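Long-range contacts in Mgp-operon protein 3 (Mycoplasma pneumoniae, PDB 6RJ1), which is an extracellular cell-adhesion protein of a human pathogen that, as in related mycoplasma adhesins, probably helps the bacterium attach to sugars on host cells: residues L53-R58 and Y114-K119; V509-G514 and N527-G532; I891-T896 and A915-N920; P604-F609 and A616-V621; N76-A81 and L136-Q141. All coordinates share one frame; numbering follows the deposited sequence.

Contact 1: residues L53-R58 and Y114-K119; sequences LVALVR and YVLIFK
A55 and L116 sit opposite each other in the middle of two neighbouring antiparallel strands and exchange both backbone bonds, A55 N to L116 O and L116 N to A55 O, each 2.8 Å. The same double exchange joins L53 with F118 and V57 with Y114, making six bonds in all; the one from V57 N to Y114 O is close to straight at 171°. Between them lie the non-hydrogen-bonded pairs V54 with I117 and L56 with V115, where CA-H groups turn to carbonyls, V115 CA standing 3.2 Å from A55 O.

The apolar contacts fall on two faces. On that of V54, L56, V115 and I117, V54 CG1 is anti to the backbone N (chi1 -179°) and meets V115 CG1 at 3.7 Å, while its CG2 rests 3.8 Å from I117 CD1, these two side chains running alongside each other. On the other face V57 and L116 cross at about a right angle, both methyls of V57 touching L116 CD1. The F118 ring has L53 O and A55 CB at its edge.

Strand 52-59 lies between strands 40-48 and 114-121, and V115 bonds on to I132 of 125-135, so the pair lies inside a mixed sheet, second and third in the order 40-48, 52-59, 114-121, 125-135. Helix 30-33 covers one face, V30 on A55, V57 and L116, and A33 on F118.

Contact 2: residues V509-G514 and N527-G532; sequences VENQLG and NLKAQG
K529 lies against the backbone at the C-terminal end of helix 503-511 and bonds to N511. N527 opens the turn that carries the lysine with an Asx motif, in which N527 OD1 accepts from A530 N at 2.9 Å, with the donor above the amide's carbonyl plane, and a type I beta turn runs on from K529 to G532. From there the lysine can be followed outward. CB lies near both E510 O and G514 O, and CG, anti to the backbone N (chi1 -157°), comes 3.5 Å from E510 O. K529 CD stands 3.5 Å from G514 O, and the aliphatic shaft thus runs past two backbone carbonyls. CE passes N511 OD1 at 3.4 Å. NZ, at the end of an extended chain, bonds to N511 OD1 at 3.0 Å, coming from above the carbonyl plane of that amide.

The N527 amide packs against G514 CA, and its ND2 bonds to I650 O and F515 O, tying the turn to strand 650-654. L513 CD2 meets L528 CD1 at 4.1 Å, the two leucines crossing obliquely. N511 ND2 is bound to L601 O, which helps hold the amide that receives the lysine. One water finishes the link: it accepts from K529 NZ at 3.2 Å and donates to N511 O at 2.9 Å.

Contact 3: residues I891-T896 and A915-N920; sequences ITVSRT and ALAVQN
T892 and V918 exchange backbone bonds, T892 N to V918 O at 2.8 Å and V918 N to T892 O at 3.0 Å, and S894 and L916 do the same two residues along. Strands 891-896 and 915-920 run antiparallel, their directions 153° apart. I891 with Q919, V893 with A917 and R895 with A915 are the non-hydrogen-bonded pairs, and at V893 the CA-H points to L916 O.

On the face of I891, V893, A915 and A917 apolar side chains meet. V893 CG1, anti to the backbone N (chi1 178°), touches A915 CB at 3.8 Å, and V893 CG2 touches A917 CB at 3.9 Å; I891 CG2 also reaches A917 CB, at 4.0 Å. The face of T892, S894, L916 and V918 is mixed. At its T892 end, N920 ND2 bonds to T892 OG1 at 2.8 Å with the hydroxyl oxygen in the amide plane, and the two side chains cross at about a right angle. That hydroxyl also bonds to G961 O, while N920 OD1 takes I922 N. Further along, T896 CG2 lies across L916 CB at 3.8 Å.

V809 of strand 808-815 covers V893, A915 and A917, and V802 and L804 of 799-805 also touch V893. Strands 851-857, 862-868, 888-896 and 914-920 pair in sequence, a four-stranded antiparallel meander of the kind that forms beta-propeller blades.

Contact 4: residues P604-F609 and A616-V621; sequences PINGLF and AYVTPV
F609 and A616 meet where two arms of a hairpin-like loop come together, next to the short strands 609-611 and 614-616. A616 O accepts from F609 N at 3.0 Å in a nearly straight bond (173°); the return bond from A616 N to F609 O is weak.

At Y617 the backbone O takes a weak bond from G607 N. The ring is used for a CH-pi contact: L608 CD1 lies over its face, 4.0 Å from the centroid. F670 of helix 666-673 meets the same ring with its plane at about 45°.

V618 follows, its CG1 lying beside the N606 side chain, which points the same way, at 3.4 Å from N606 OD1. T619 N then donates to N606 OD1 at 3.1 Å, coming from above the plane of the amide. The other end of that amide is held too, since N606 ND2 bonds to S580 OG and T582 O, so N606 links three pieces of chain. On the apolar side, I605 CG1, anti to the backbone N (chi1 -164°), meets T619 CB at 3.8 Å.

P620 makes the second CH-pi contact: its CD sits 3.7 Å above the plane of the F609 ring, over the centre. V621 turns its carbonyl back to the threonine, where T619 OG1 donates to V621 O at 2.7 Å.

Contact 5: residues N76-A81 and L136-Q141; sequences NTNQNA and LPYVKQ
N80 uses both ends of its amide on segment 136-141: ND2 donates to P137 O at 2.9 Å and OD1 accepts from V139 N at 3.0 Å. The segments are two irregular loops joined by a single backbone bridge, N80 with K140, and the asparagine side chain extends that pairing past the bridge. CG of N80 is anti to the backbone N (chi1 -163°), and P137 O lies in the plane of its amide. OD1 also takes L82 N. The backbone adds A81 N to V139 O at 2.8 Å, nearly straight at 174°, and Q141 N to Q79 O at 3.2 Å.

K140, bent at chi2 and chi4, brings NZ to T77 O at 2.8 Å, with a weak second partner in S715 OG.

The packing lies around these bonds. The Y138 ring runs past N80, CD1 standing 3.8 Å from N80 CB. A81 CB meets V139 CG1 and Q141 CG, and Y158 of helix 157-163 touches all three of these residues. W492 of strand 487-492 packs on P137 and V139, and its NE1 bonds to Y138 O. At the far end of the tyrosine, OH gives a weak bond to N78 O at 3.3 Å, this oxygen lying in the ring plane.

Overall arrangement
Contacts 1 and 3 are the regular sheet pairings, each in a different sheet, with their centres about 31 Å apart. Contact 1 is buried and its side-chain contacts are apolar; the other four are partly buried. Contacts 4 and 5 join loops, and contact 2 a helix end to a loop. These three rely on side chains: lysine and water in 2, CH-pi contacts in 4, an asparagine gripped at both ends of its amide, and a lysine, in 5. An asparagine amide takes part in every contact but contact 1. Contacts 2 and 4 come within about 7 Å, nearest atoms, inside the MgpC adhesin region. The second segment of contact 5 follows directly on strand 125-135, the neighbour of 114-121 in the sheet of contact 1.

Contact 1: residues L53-R58 and Y114-K119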
# COMPACT_ATOMS: atom_id res chain seq x y z
N LEU A 53 -1.90 -1.43 28.02
CA LEU A 53 -1.18 -0.65 27.02
C LEU A 53 -0.33 -1.61 26.20
O LEU A 53 0.51 -2.33 26.74
CB LEU A 53 -0.33 0.46 27.66
CG LEU A 53 0.48 1.34 26.69
CD1 LEU A 53 -0.41 2.34 25.96
CD2 LEU A 53 1.57 2.06 27.44
N VAL A 54 -0.59 -1.65 24.89
CA VAL A 54 0.08 -2.50 23.92
C VAL A 54 1.01 -1.63 23.07
O VAL A 54 0.58 -0.58 22.60
CB VAL A 54 -0.96 -3.28 23.07
CG1 VAL A 54 -0.27 -4.20 22.06
CG2 VAL A 54 -1.92 -4.07 23.95
N ALA A 55 2.28 -2.05 22.90
CA ALA A 55 3.26 -1.31 22.09
C ALA A 55 3.91 -2.21 21.03
O ALA A 55 3.91 -3.43 21.17
CB ALA A 55 4.32 -0.69 22.99
N LEU A 56 4.45 -1.61 19.96
CA LEU A 56 5.13 -2.29 18.86
C LEU A 56 6.51 -1.66 18.70
O LEU A 56 6.64 -0.45 18.50
CB LEU A 56 4.32 -2.16 17.56
CG LEU A 56 4.87 -2.84 16.30
CD1 LEU A 56 5.06 -4.34 16.51
CD2 LEU A 56 3.98 -2.59 15.11
N VAL A 57 7.55 -2.49 18.80
CA VAL A 57 8.94 -2.03 18.70
C VAL A 57 9.74 -2.84 17.68
O VAL A 57 9.56 -4.06 17.57
CB VAL A 57 9.66 -1.98 20.09
CG1 VAL A 57 9.10 -0.88 20.99
CG2 VAL A 57 9.64 -3.33 20.79
N ARG A 58 10.67 -2.17 16.98
CA ARG A 58 11.55 -2.79 16.00
C ARG A 58 12.97 -2.24 16.12
O ARG A 58 13.15 -1.15 16.64
CB ARG A 58 10.99 -2.63 14.57
CG ARG A 58 11.04 -1.23 14.01
CD ARG A 58 10.28 -1.11 12.71
NE ARG A 58 10.19 0.29 12.28
CZ ARG A 58 9.55 0.70 11.20
NH1 ARG A 58 8.92 -0.17 10.42
NH2 ARG A 58 9.52 1.99 10.89
N TYR A 114 8.96 -6.79 18.46
CA TYR A 114 8.14 -7.26 19.57
C TYR A 114 6.88 -6.45 19.75
O TYR A 114 6.84 -5.26 19.44
CB TYR A 114 8.93 -7.23 20.89
CG TYR A 114 9.94 -8.33 21.04
CD1 TYR A 114 9.58 -9.58 21.54
CD2 TYR A 114 11.28 -8.12 20.69
CE1 TYR A 114 10.52 -10.60 21.67
CE2 TYR A 114 12.22 -9.14 20.82
CZ TYR A 114 11.84 -10.38 21.31
OH TYR A 114 12.78 -11.38 21.42
N VAL A 115 5.86 -7.13 20.28
CA VAL A 115 4.60 -6.53 20.71
C VAL A 115 4.76 -6.59 22.23
O VAL A 115 4.99 -7.68 22.78
CB VAL A 115 3.34 -7.28 20.21
CG1 VAL A 115 2.10 -6.86 21.00
CG2 VAL A 115 3.13 -7.04 18.72
N LEU A 116 4.73 -5.42 22.89
CA LEU A 116 4.91 -5.33 24.34
C LEU A 116 3.58 -5.08 25.02
O LEU A 116 2.80 -4.25 24.56
CB LEU A 116 5.91 -4.22 24.71
CG LEU A 116 7.14 -4.05 23.83
CD1 LEU A 116 7.84 -2.78 24.15
CD2 LEU A 116 8.10 -5.20 23.98
N ILE A 117 3.34 -5.80 26.13
CA ILE A 117 2.13 -5.68 26.92
C ILE A 117 2.49 -5.07 28.28
O ILE A 117 3.42 -5.54 28.95
CB ILE A 117 1.40 -7.05 27.07
CG1 ILE A 117 1.21 -7.78 25.71
CG2 ILE A 117 0.08 -6.93 27.85
CD1 ILE A 117 0.34 -7.07 24.60
N PHE A 118 1.75 -4.02 28.66
CA PHE A 118 1.93 -3.31 29.92
C PHE A 118 0.62 -3.30 30.69
O PHE A 118 -0.45 -3.26 30.09
CB PHE A 118 2.38 -1.86 29.66
CG PHE A 118 3.76 -1.71 29.08
CD1 PHE A 118 3.97 -1.73 27.70
CD2 PHE A 118 4.86 -1.51 29.91
CE1 PHE A 118 5.25 -1.57 27.17
CE2 PHE A 118 6.15 -1.35 29.38
CZ PHE A 118 6.33 -1.38 28.01
N LYS A 119 0.72 -3.35 32.02
CA LYS A 119 -0.44 -3.30 32.91
C LYS A 119 -0.41 -1.99 33.66
O LYS A 119 0.68 -1.51 33.99
CB LYS A 119 -0.49 -4.51 33.87
CG LYS A 119 0.58 -4.61 34.96
CD LYS A 119 0.21 -5.68 35.98
CE LYS A 119 1.39 -6.09 36.83
NZ LYS A 119 2.38 -6.93 36.08

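Contact 2: residues V509-G514 and N527-G532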
# COMPACT_ATOMS: atom_id res chain seq x y z
N VAL A 509 -7.09 -9.71 -11.15
CA VAL A 509 -5.87 -9.57 -10.36
C VAL A 509 -5.00 -10.82 -10.51
O VAL A 509 -3.82 -10.70 -10.87
CB VAL A 509 -6.17 -9.24 -8.87
CG1 VAL A 509 -4.89 -9.15 -8.03
CG2 VAL A 509 -6.98 -7.95 -8.74
N GLU A 510 -5.60 -12.00 -10.28
CA GLU A 510 -4.95 -13.31 -10.33
C GLU A 510 -4.42 -13.70 -11.70
O GLU A 510 -3.38 -14.37 -11.77
CB GLU A 510 -5.86 -14.41 -9.77
CG GLU A 510 -6.00 -14.37 -8.26
CD GLU A 510 -6.82 -15.48 -7.63
OE1 GLU A 510 -7.58 -16.17 -8.36
OE2 GLU A 510 -6.71 -15.67 -6.40
N ASN A 511 -5.11 -13.32 -12.78
CA ASN A 511 -4.66 -13.66 -14.13
C ASN A 511 -3.40 -12.92 -14.52
O ASN A 511 -2.58 -13.45 -15.27
CB ASN A 511 -5.78 -13.48 -15.17
CG ASN A 511 -6.89 -14.48 -15.04
OD1 ASN A 511 -6.83 -15.43 -14.25
ND2 ASN A 511 -7.96 -14.27 -15.81
N GLN A 512 -3.22 -11.72 -13.99
CA GLN A 512 -2.03 -10.92 -14.28
C GLN A 512 -0.84 -11.33 -13.40
O GLN A 512 0.27 -10.88 -13.67
CB GLN A 512 -2.34 -9.41 -14.22
CG GLN A 512 -1.64 -8.66 -15.33
CD GLN A 512 -2.22 -7.30 -15.61
OE1 GLN A 512 -1.52 -6.29 -15.51
NE2 GLN A 512 -3.49 -7.24 -16.00
N LEU A 513 -1.05 -12.23 -12.39
CA LEU A 513 0.01 -12.70 -11.50
C LEU A 513 1.07 -13.49 -12.23
O LEU A 513 2.23 -13.50 -11.83
CB LEU A 513 -0.54 -13.51 -10.31
CG LEU A 513 -1.32 -12.75 -9.21
CD1 LEU A 513 -1.97 -13.72 -8.24
CD2 LEU A 513 -0.43 -11.81 -8.42
N GLY A 514 0.67 -14.16 -13.30
CA GLY A 514 1.58 -14.96 -14.11
C GLY A 514 0.88 -15.94 -15.03
O GLY A 514 -0.34 -15.92 -15.17
N ASN A 527 5.99 -18.21 -11.08
CA ASN A 527 4.99 -17.17 -10.74
C ASN A 527 3.87 -17.67 -9.80
O ASN A 527 3.53 -18.86 -9.84
CB ASN A 527 4.37 -16.58 -11.99
CG ASN A 527 3.48 -17.54 -12.75
OD1 ASN A 527 2.33 -17.80 -12.37
ND2 ASN A 527 3.97 -18.07 -13.85
N LEU A 528 3.28 -16.75 -9.01
CA LEU A 528 2.22 -17.03 -8.04
C LEU A 528 0.99 -17.77 -8.59
O LEU A 528 0.46 -18.63 -7.88
CB LEU A 528 1.76 -15.75 -7.34
CG LEU A 528 2.77 -15.10 -6.39
CD1 LEU A 528 2.69 -13.62 -6.47
CD2 LEU A 528 2.60 -15.58 -4.98
N LYS A 529 0.54 -17.45 -9.83
CA LYS A 529 -0.64 -18.12 -10.40
C LYS A 529 -0.41 -19.61 -10.62
O LYS A 529 -1.28 -20.43 -10.25
CB LYS A 529 -1.12 -17.45 -11.70
CG LYS A 529 -2.58 -17.73 -11.99
CD LYS A 529 -2.95 -17.45 -13.43
CE LYS A 529 -4.40 -17.75 -13.65
NZ LYS A 529 -4.80 -17.52 -15.06
N ALA A 530 0.76 -19.97 -11.17
CA ALA A 530 1.18 -21.35 -11.43
C ALA A 530 1.30 -22.14 -10.12
O ALA A 530 1.09 -23.35 -10.14
CB ALA A 530 2.51 -21.35 -12.16
N GLN A 531 1.62 -21.45 -9.00
CA GLN A 531 1.77 -22.08 -7.68
C GLN A 531 0.45 -22.14 -6.89
O GLN A 531 0.42 -22.69 -5.78
CB GLN A 531 2.89 -21.40 -6.87
CG GLN A 531 4.21 -21.22 -7.62
CD GLN A 531 4.73 -22.47 -8.29
OE1 GLN A 531 4.91 -23.51 -7.65
NE2 GLN A 531 4.96 -22.40 -9.59
N GLY A 532 -0.61 -21.60 -7.47
CA GLY A 532 -1.94 -21.58 -6.88
C GLY A 532 -2.08 -20.61 -5.74
O GLY A 532 -2.90 -20.81 -4.84
O HOH W 1 -2.74 -15.87 -16.78

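Contact 3: residues I891-T896 and A915-N920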
# COMPACT_ATOMS: atom_id res chain seq x y z
N ILE A 891 -6.36 18.14 10.17
CA ILE A 891 -7.54 17.95 9.33
C ILE A 891 -8.67 17.32 10.17
O ILE A 891 -8.43 16.41 10.94
CB ILE A 891 -7.22 17.16 8.04
CG1 ILE A 891 -6.52 18.07 7.00
CG2 ILE A 891 -8.47 16.48 7.44
CD1 ILE A 891 -5.89 17.37 5.78
N THR A 892 -9.89 17.83 10.01
CA THR A 892 -11.08 17.29 10.67
C THR A 892 -11.90 16.54 9.63
O THR A 892 -12.15 17.06 8.54
CB THR A 892 -11.87 18.40 11.36
OG1 THR A 892 -11.08 18.93 12.41
CG2 THR A 892 -13.20 17.92 11.94
N VAL A 893 -12.32 15.31 9.96
CA VAL A 893 -13.18 14.53 9.07
C VAL A 893 -14.56 14.36 9.73
O VAL A 893 -14.66 13.93 10.87
CB VAL A 893 -12.54 13.21 8.58
CG1 VAL A 893 -13.50 12.43 7.70
CG2 VAL A 893 -11.24 13.48 7.82
N SER A 894 -15.62 14.76 9.01
CA SER A 894 -16.99 14.69 9.50
C SER A 894 -17.86 13.86 8.57
O SER A 894 -17.57 13.76 7.38
CB SER A 894 -17.57 16.09 9.64
OG SER A 894 -17.34 16.89 8.49
N ARG A 895 -18.94 13.28 9.10
CA ARG A 895 -19.89 12.49 8.32
C ARG A 895 -20.83 13.40 7.53
O ARG A 895 -21.20 14.47 8.02
CB ARG A 895 -20.73 11.60 9.24
CG ARG A 895 -20.03 10.37 9.76
CD ARG A 895 -20.96 9.58 10.66
NE ARG A 895 -20.41 8.28 11.03
CZ ARG A 895 -19.58 8.07 12.05
NH1 ARG A 895 -19.18 9.08 12.81
NH2 ARG A 895 -19.13 6.85 12.31
N THR A 896 -21.22 12.98 6.32
CA THR A 896 -22.17 13.69 5.44
C THR A 896 -23.12 12.68 4.80
O THR A 896 -22.76 11.52 4.62
CB THR A 896 -21.45 14.54 4.36
OG1 THR A 896 -20.63 13.72 3.53
CG2 THR A 896 -20.65 15.71 4.92
N ALA A 915 -17.94 11.23 3.68
CA ALA A 915 -17.14 11.95 4.67
C ALA A 915 -16.72 13.31 4.09
O ALA A 915 -16.83 13.54 2.89
CB ALA A 915 -15.91 11.13 5.03
N LEU A 916 -16.25 14.22 4.96
CA LEU A 916 -15.82 15.55 4.56
C LEU A 916 -14.56 15.91 5.33
O LEU A 916 -14.58 15.94 6.55
CB LEU A 916 -16.95 16.57 4.84
CG LEU A 916 -16.81 17.94 4.19
CD1 LEU A 916 -17.27 17.92 2.74
CD2 LEU A 916 -17.60 18.97 4.94
N ALA A 917 -13.45 16.13 4.60
CA ALA A 917 -12.15 16.48 5.18
C ALA A 917 -11.84 17.94 4.98
O ALA A 917 -11.93 18.44 3.86
CB ALA A 917 -11.06 15.63 4.56
N VAL A 918 -11.49 18.64 6.07
CA VAL A 918 -11.16 20.07 6.06
C VAL A 918 -10.04 20.41 7.04
O VAL A 918 -9.98 19.86 8.14
CB VAL A 918 -12.39 21.00 6.30
CG1 VAL A 918 -13.21 21.21 5.03
CG2 VAL A 918 -13.27 20.53 7.45
N GLN A 919 -9.17 21.37 6.65
CA GLN A 919 -8.11 21.93 7.48
C GLN A 919 -8.88 22.76 8.51
O GLN A 919 -9.57 23.72 8.15
CB GLN A 919 -7.18 22.81 6.63
CG GLN A 919 -5.83 22.17 6.39
CD GLN A 919 -4.70 23.01 6.94
OE1 GLN A 919 -3.77 23.39 6.20
NE2 GLN A 919 -4.73 23.31 8.25
N ASN A 920 -8.87 22.31 9.77
CA ASN A 920 -9.70 22.85 10.85
C ASN A 920 -9.27 24.19 11.48
O ASN A 920 -10.04 24.73 12.27
CB ASN A 920 -9.85 21.80 11.95
CG ASN A 920 -8.59 21.29 12.60
OD1 ASN A 920 -7.58 22.00 12.74
ND2 ASN A 920 -8.63 20.05 13.04

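Contact 4: residues P604-F609 and A616-V621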
# COMPACT_ATOMS: atom_id res chain seq x y z
N PRO A 604 -3.77 -8.51 -22.94
CA PRO A 604 -3.95 -7.12 -23.42
C PRO A 604 -5.10 -6.90 -24.42
O PRO A 604 -5.54 -7.83 -25.08
CB PRO A 604 -2.59 -6.76 -24.02
CG PRO A 604 -1.65 -7.79 -23.55
CD PRO A 604 -2.44 -9.03 -23.31
N ILE A 605 -5.59 -5.64 -24.50
CA ILE A 605 -6.66 -5.21 -25.40
C ILE A 605 -6.60 -3.70 -25.65
O ILE A 605 -6.80 -3.25 -26.77
CB ILE A 605 -8.09 -5.69 -24.93
CG1 ILE A 605 -9.13 -5.58 -26.08
CG2 ILE A 605 -8.57 -5.00 -23.64
CD1 ILE A 605 -10.26 -6.55 -26.03
N ASN A 606 -6.35 -2.92 -24.59
CA ASN A 606 -6.31 -1.47 -24.62
C ASN A 606 -5.04 -0.91 -25.23
O ASN A 606 -3.96 -1.49 -25.12
CB ASN A 606 -6.58 -0.88 -23.23
CG ASN A 606 -7.94 -1.23 -22.68
OD1 ASN A 606 -8.90 -1.50 -23.41
ND2 ASN A 606 -8.07 -1.25 -21.37
N GLY A 607 -5.21 0.24 -25.86
CA GLY A 607 -4.18 1.00 -26.54
C GLY A 607 -4.84 2.13 -27.30
O GLY A 607 -6.04 2.34 -27.14
N LEU A 608 -4.08 2.85 -28.13
CA LEU A 608 -4.63 3.96 -28.90
C LEU A 608 -5.52 3.47 -30.05
O LEU A 608 -5.05 2.77 -30.94
CB LEU A 608 -3.54 4.92 -29.40
CG LEU A 608 -4.03 6.24 -30.04
CD1 LEU A 608 -4.20 7.33 -29.01
CD2 LEU A 608 -3.08 6.70 -31.12
N PHE A 609 -6.81 3.84 -30.00
CA PHE A 609 -7.81 3.55 -31.02
C PHE A 609 -8.24 4.88 -31.65
O PHE A 609 -8.79 5.74 -30.95
CB PHE A 609 -9.01 2.79 -30.43
CG PHE A 609 -8.72 1.35 -30.06
CD1 PHE A 609 -8.86 0.33 -31.00
CD2 PHE A 609 -8.34 1.01 -28.77
CE1 PHE A 609 -8.61 -1.00 -30.66
CE2 PHE A 609 -8.07 -0.32 -28.43
CZ PHE A 609 -8.22 -1.32 -29.37
N ALA A 616 -9.06 7.41 -28.22
CA ALA A 616 -9.43 6.81 -26.94
C ALA A 616 -8.35 5.78 -26.62
O ALA A 616 -7.77 5.18 -27.54
CB ALA A 616 -10.79 6.14 -27.02
N TYR A 617 -8.04 5.61 -25.33
CA TYR A 617 -7.02 4.65 -24.93
C TYR A 617 -7.62 3.30 -24.48
O TYR A 617 -6.89 2.42 -24.04
CB TYR A 617 -6.07 5.26 -23.89
CG TYR A 617 -5.06 6.21 -24.50
CD1 TYR A 617 -3.90 5.73 -25.11
CD2 TYR A 617 -5.27 7.58 -24.48
CE1 TYR A 617 -2.97 6.60 -25.67
CE2 TYR A 617 -4.35 8.47 -25.04
CZ TYR A 617 -3.20 7.97 -25.63
OH TYR A 617 -2.28 8.83 -26.20
N VAL A 618 -8.94 3.12 -24.67
CA VAL A 618 -9.70 1.92 -24.32
C VAL A 618 -10.31 1.29 -25.57
O VAL A 618 -10.58 1.99 -26.55
CB VAL A 618 -10.80 2.15 -23.25
CG1 VAL A 618 -10.88 0.98 -22.29
CG2 VAL A 618 -10.61 3.45 -22.49
N THR A 619 -10.58 -0.03 -25.50
CA THR A 619 -11.17 -0.80 -26.60
C THR A 619 -12.61 -0.39 -26.89
O THR A 619 -13.41 -0.23 -25.96
CB THR A 619 -11.01 -2.31 -26.36
OG1 THR A 619 -11.56 -3.01 -27.47
CG2 THR A 619 -11.66 -2.79 -25.05
N PRO A 620 -12.99 -0.24 -28.18
CA PRO A 620 -14.38 0.10 -28.50
C PRO A 620 -15.31 -1.12 -28.48
O PRO A 620 -16.52 -0.95 -28.49
CB PRO A 620 -14.29 0.76 -29.88
CG PRO A 620 -12.84 0.59 -30.33
CD PRO A 620 -12.18 -0.38 -29.41
N VAL A 621 -14.74 -2.34 -28.46
CA VAL A 621 -15.49 -3.61 -28.38
C VAL A 621 -14.92 -4.51 -27.26
O VAL A 621 -13.71 -4.64 -27.12
CB VAL A 621 -15.67 -4.37 -29.72
CG1 VAL A 621 -16.66 -3.66 -30.64
CG2 VAL A 621 -14.34 -4.60 -30.42

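Contact 5: residues N76-A81 and L136-Q141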
# COMPACT_ATOMS: atom_id res chain seq x y z
N ASN A 76 16.62 -32.09 6.72
CA ASN A 76 15.64 -32.00 7.82
C ASN A 76 14.23 -32.00 7.21
O ASN A 76 13.28 -32.46 7.86
CB ASN A 76 15.87 -30.73 8.64
CG ASN A 76 15.02 -30.64 9.89
OD1 ASN A 76 13.84 -30.28 9.85
ND2 ASN A 76 15.61 -30.97 11.04
N THR A 77 14.10 -31.46 5.97
CA THR A 77 12.89 -31.32 5.14
C THR A 77 11.79 -30.45 5.81
O THR A 77 10.79 -30.15 5.15
CB THR A 77 12.33 -32.68 4.64
OG1 THR A 77 13.28 -33.74 4.80
CG2 THR A 77 11.87 -32.62 3.18
N ASN A 78 11.97 -30.03 7.09
CA ASN A 78 10.98 -29.20 7.79
C ASN A 78 11.59 -27.89 8.37
O ASN A 78 11.05 -27.32 9.33
CB ASN A 78 10.24 -30.01 8.86
CG ASN A 78 8.83 -30.40 8.45
OD1 ASN A 78 8.57 -31.54 8.07
ND2 ASN A 78 7.90 -29.45 8.51
N GLN A 79 12.68 -27.41 7.74
CA GLN A 79 13.34 -26.18 8.15
C GLN A 79 12.89 -24.98 7.30
O GLN A 79 12.76 -25.09 6.08
CB GLN A 79 14.87 -26.35 8.10
CG GLN A 79 15.60 -25.64 9.24
CD GLN A 79 15.69 -26.44 10.53
OE1 GLN A 79 14.79 -27.19 10.92
NE2 GLN A 79 16.80 -26.27 11.25
N ASN A 80 12.62 -23.85 7.97
CA ASN A 80 12.18 -22.61 7.32
C ASN A 80 13.34 -22.00 6.53
O ASN A 80 14.45 -21.87 7.06
CB ASN A 80 11.64 -21.62 8.36
CG ASN A 80 10.79 -20.48 7.82
OD1 ASN A 80 10.70 -20.22 6.61
ND2 ASN A 80 10.15 -19.76 8.72
N ALA A 81 13.08 -21.64 5.26
CA ALA A 81 14.06 -21.02 4.35
C ALA A 81 14.38 -19.61 4.82
O ALA A 81 15.47 -19.10 4.55
CB ALA A 81 13.50 -20.98 2.94
N LEU A 136 9.31 -14.69 11.73
CA LEU A 136 9.29 -14.71 10.28
C LEU A 136 8.18 -15.69 9.79
O LEU A 136 7.96 -16.72 10.44
CB LEU A 136 10.64 -15.26 9.78
CG LEU A 136 11.72 -14.31 9.22
CD1 LEU A 136 11.20 -12.98 8.76
CD2 LEU A 136 12.90 -14.22 10.12
N PRO A 137 7.51 -15.43 8.63
CA PRO A 137 6.52 -16.40 8.14
C PRO A 137 7.18 -17.73 7.77
O PRO A 137 8.41 -17.77 7.62
CB PRO A 137 5.92 -15.70 6.92
CG PRO A 137 6.97 -14.77 6.47
CD PRO A 137 7.66 -14.29 7.70
N TYR A 138 6.40 -18.82 7.66
CA TYR A 138 7.00 -20.10 7.31
C TYR A 138 6.98 -20.40 5.81
O TYR A 138 5.97 -20.22 5.14
CB TYR A 138 6.37 -21.25 8.12
CG TYR A 138 7.02 -22.60 7.87
CD1 TYR A 138 8.12 -23.02 8.62
CD2 TYR A 138 6.54 -23.45 6.89
CE1 TYR A 138 8.73 -24.25 8.39
CE2 TYR A 138 7.17 -24.67 6.62
CZ TYR A 138 8.25 -25.08 7.38
OH TYR A 138 8.83 -26.29 7.13
N VAL A 139 8.13 -20.88 5.31
CA VAL A 139 8.34 -21.33 3.93
C VAL A 139 9.37 -22.46 3.95
O VAL A 139 10.51 -22.24 4.37
CB VAL A 139 8.60 -20.20 2.89
CG1 VAL A 139 9.86 -19.40 3.21
CG2 VAL A 139 8.63 -20.75 1.47
N LYS A 140 8.94 -23.67 3.60
CA LYS A 140 9.76 -24.88 3.67
C LYS A 140 10.83 -24.93 2.58
O LYS A 140 10.51 -24.78 1.40
CB LYS A 140 8.86 -26.14 3.70
CG LYS A 140 9.56 -27.49 3.56
CD LYS A 140 9.05 -28.23 2.31
CE LYS A 140 9.64 -29.60 2.11
NZ LYS A 140 9.03 -30.61 3.02
N GLN A 141 12.10 -25.14 3.00
CA GLN A 141 13.25 -25.29 2.11
C GLN A 141 13.04 -26.61 1.39
O GLN A 141 12.87 -27.64 2.05
CB GLN A 141 14.56 -25.28 2.90
CG GLN A 141 15.57 -24.30 2.34
CD GLN A 141 16.89 -24.36 3.05
OE1 GLN A 141 17.90 -24.78 2.49
NE2 GLN A 141 16.92 -23.91 4.31